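Local coordinates for acyl-CoA dehydrogenase (Mycobacterium thermoresistibile, PDB 3PFD), which probably oxidises 2,3-saturated acyl-CoA thioesters to 2,3-dehydroacyl-CoA, passing electrons through a bound flavin adenine dinucleotide to an acceptor, at residues C[102-107]-C[131-136]. Sequence-based numbering, arbitrary orientation.
With FDA (dihydroflavine-adenine dinucleotide), chain B.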
# COMPACT_ATOMS: atom_id res chain seq x y z
N ALA C 102 16.97 -19.36 16.87
CA ALA C 102 16.98 -17.88 16.82
C ALA C 102 17.27 -17.31 18.19
O ALA C 102 18.03 -16.33 18.31
CB ALA C 102 15.66 -17.32 16.28
N VAL C 103 16.66 -17.90 19.22
CA VAL C 103 16.91 -17.45 20.62
C VAL C 103 18.18 -18.03 21.22
O VAL C 103 18.82 -17.36 22.06
CB VAL C 103 15.63 -17.51 21.51
CG1 VAL C 103 15.92 -17.06 22.96
CG2 VAL C 103 14.57 -16.61 20.89
N ASN C 104 18.59 -19.22 20.77
CA ASN C 104 19.92 -19.68 21.12
C ASN C 104 20.97 -18.62 20.74
O ASN C 104 21.91 -18.37 21.51
CB ASN C 104 20.25 -21.07 20.53
CG ASN C 104 19.63 -22.22 21.35
OD1 ASN C 104 19.14 -22.01 22.47
ND2 ASN C 104 19.64 -23.42 20.80
N LYS C 105 20.78 -17.97 19.59
CA LYS C 105 21.66 -16.92 19.16
C LYS C 105 21.44 -15.63 19.98
O LYS C 105 22.39 -15.07 20.50
CB LYS C 105 21.53 -16.66 17.64
CG LYS C 105 22.82 -16.07 17.07
CD LYS C 105 22.68 -15.26 15.81
CE LYS C 105 24.01 -14.51 15.62
NZ LYS C 105 24.20 -14.07 14.24
N LEU C 106 20.20 -15.17 20.09
CA LEU C 106 19.86 -14.00 20.93
C LEU C 106 20.46 -14.08 22.35
O LEU C 106 21.05 -13.11 22.81
CB LEU C 106 18.34 -13.80 21.01
CG LEU C 106 17.83 -12.45 21.57
CD1 LEU C 106 18.33 -11.28 20.72
CD2 LEU C 106 16.29 -12.41 21.67
N GLY C 107 20.30 -15.23 23.02
CA GLY C 107 20.75 -15.42 24.42
C GLY C 107 22.25 -15.65 24.61
O GLY C 107 22.73 -15.81 25.76
N GLU C 131 22.98 -29.45 24.60
CA GLU C 131 22.67 -29.76 26.01
C GLU C 131 21.92 -28.62 26.71
O GLU C 131 21.20 -28.86 27.67
CB GLU C 131 23.95 -30.09 26.80
N ALA C 132 22.10 -27.40 26.24
CA ALA C 132 21.49 -26.24 26.89
C ALA C 132 20.97 -25.21 25.91
O ALA C 132 21.71 -24.76 25.03
CB ALA C 132 22.50 -25.57 27.82
N MET C 133 19.72 -24.79 26.10
CA MET C 133 19.21 -23.62 25.40
C MET C 133 19.53 -22.37 26.20
O MET C 133 19.68 -22.42 27.43
CB MET C 133 17.70 -23.72 25.14
CG MET C 133 17.24 -25.05 24.56
SD MET C 133 15.47 -25.06 24.18
CE MET C 133 14.92 -23.50 24.89
N ALA C 134 19.64 -21.24 25.51
CA ALA C 134 19.87 -19.94 26.15
C ALA C 134 18.68 -19.00 25.85
O ALA C 134 18.12 -19.08 24.78
CB ALA C 134 21.17 -19.32 25.65
N SER C 135 18.33 -18.15 26.81
CA SER C 135 17.36 -17.07 26.62
C SER C 135 18.01 -15.69 26.83
O SER C 135 19.11 -15.57 27.38
CB SER C 135 16.17 -17.25 27.56
OG SER C 135 15.44 -18.44 27.25
N TYR C 136 17.29 -14.65 26.41
CA TYR C 136 17.73 -13.27 26.49
C TYR C 136 16.70 -12.50 27.31
O TYR C 136 15.57 -12.35 26.89
CB TYR C 136 17.83 -12.71 25.06
CG TYR C 136 18.30 -11.27 24.94
CD1 TYR C 136 19.63 -10.92 25.16
CD2 TYR C 136 17.42 -10.26 24.53
CE1 TYR C 136 20.07 -9.60 25.01
CE2 TYR C 136 17.85 -8.94 24.38
CZ TYR C 136 19.17 -8.62 24.63
OH TYR C 136 19.60 -7.31 24.49
PA FDA B . 5.81 -0.52 23.82
O1A FDA B . 7.25 -0.10 23.86
O2A FDA B . 4.85 -0.08 24.89
O5B FDA B . 5.24 -0.05 22.38
C5B FDA B . 3.85 0.22 22.15
C4B FDA B . 3.70 0.90 20.78
O4B FDA B . 4.31 2.19 20.79
C3B FDA B . 4.41 0.11 19.67
O3B FDA B . 3.65 0.29 18.47
C2B FDA B . 5.74 0.82 19.53
O2B FDA B . 6.31 0.68 18.23
C1B FDA B . 5.33 2.26 19.80
N9A FDA B . 6.47 3.10 20.22
C8A FDA B . 7.14 3.03 21.38
N7A FDA B . 8.11 3.98 21.40
C5A FDA B . 8.05 4.66 20.22
C6A FDA B . 8.79 5.72 19.68
N6A FDA B . 9.83 6.27 20.38
N1A FDA B . 8.46 6.19 18.44
C2A FDA B . 7.44 5.62 17.76
N3A FDA B . 6.71 4.59 18.25
C4A FDA B . 7.00 4.09 19.48
N1 FDA B . 12.01 -9.32 25.28
C2 FDA B . 13.04 -9.94 25.93
O2 FDA B . 13.75 -9.33 26.77
N3 FDA B . 13.32 -11.24 25.67
C4 FDA B . 12.58 -11.94 24.78
O4 FDA B . 12.88 -13.13 24.60
C4X FDA B . 11.52 -11.32 24.08
N5 FDA B . 10.70 -12.03 23.27
C5X FDA B . 9.44 -11.63 23.06
C6 FDA B . 8.44 -12.54 22.68
C7 FDA B . 7.11 -12.10 22.54
C7M FDA B . 6.03 -13.08 22.13
C8 FDA B . 6.78 -10.77 22.74
C8M FDA B . 5.35 -10.27 22.58
C9 FDA B . 7.77 -9.87 23.10
C9A FDA B . 9.09 -10.29 23.27
N10 FDA B . 10.03 -9.43 23.87
C10 FDA B . 11.24 -9.99 24.36
C1' FDA B . 9.65 -8.06 24.21
C2' FDA B . 9.64 -7.14 22.98
O2' FDA B . 10.96 -6.83 22.49
C3' FDA B . 8.83 -5.91 23.33
O3' FDA B . 7.42 -6.28 23.29
C4' FDA B . 9.09 -4.74 22.36
O4' FDA B . 10.40 -4.21 22.57
C5' FDA B . 8.08 -3.62 22.53
O5' FDA B . 7.93 -3.31 23.92
P FDA B . 6.45 -3.24 24.54
O1P FDA B . 5.77 -4.56 24.26
O2P FDA B . 6.55 -2.74 25.97
O3P FDA B . 5.71 -2.14 23.62
O HOH W 1 16.61 -20.58 23.12
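Leu-106 and Tyr-136 meet with their side chains crossed at about a right angle. The CG of Leu-106 sits 3.5 Å from the CB of Tyr-136. Its CD1 lies over one face of the phenol ring, displaced toward the rim, in a CH-pi contact 4.3 Å from the ring centroid. Tyr-136 holds CG anti to its backbone N (chi1 -179°), which sets the start of the ring beside Leu-106. Ala-248 and Met-182 also touch the tyrosine side chain.

Next to this pair the two backbones come close. Gly-107 lays its CA 3.4 Å from the O of Ser-135, so helix and strand backbones are close here. The CB of Ala-134 points toward the helix and meets the O of Gly-107.

Asn-104 makes the polar link. Its OD1 accepts a hydrogen bond from the N of Ala-134 at 3.2 Å, with an N-H...O angle of 161° and the donor tilted 30° from the carbonyl plane. A water also donates to this OD1 and to the O of Ala-134, so two donors grip the amide oxygen. The ND2 is hydrogen-bonded to the O of Ser-65. With both ends engaged, the rotation of the amide is fixed. CG1 of Val-103 rests 3.5 Å from the O of Ala-134, the oxygen that also accepts from the water.

The backbone O of Tyr-136 accepts a hydrogen bond from FDA N3 at 2.8 Å, nearly straight. Helix 95-114 backs strand 134-137 where the N-terminal helical domain meets the middle beta domain, at the flavin site of the acyl-CoA dehydrogenase fold.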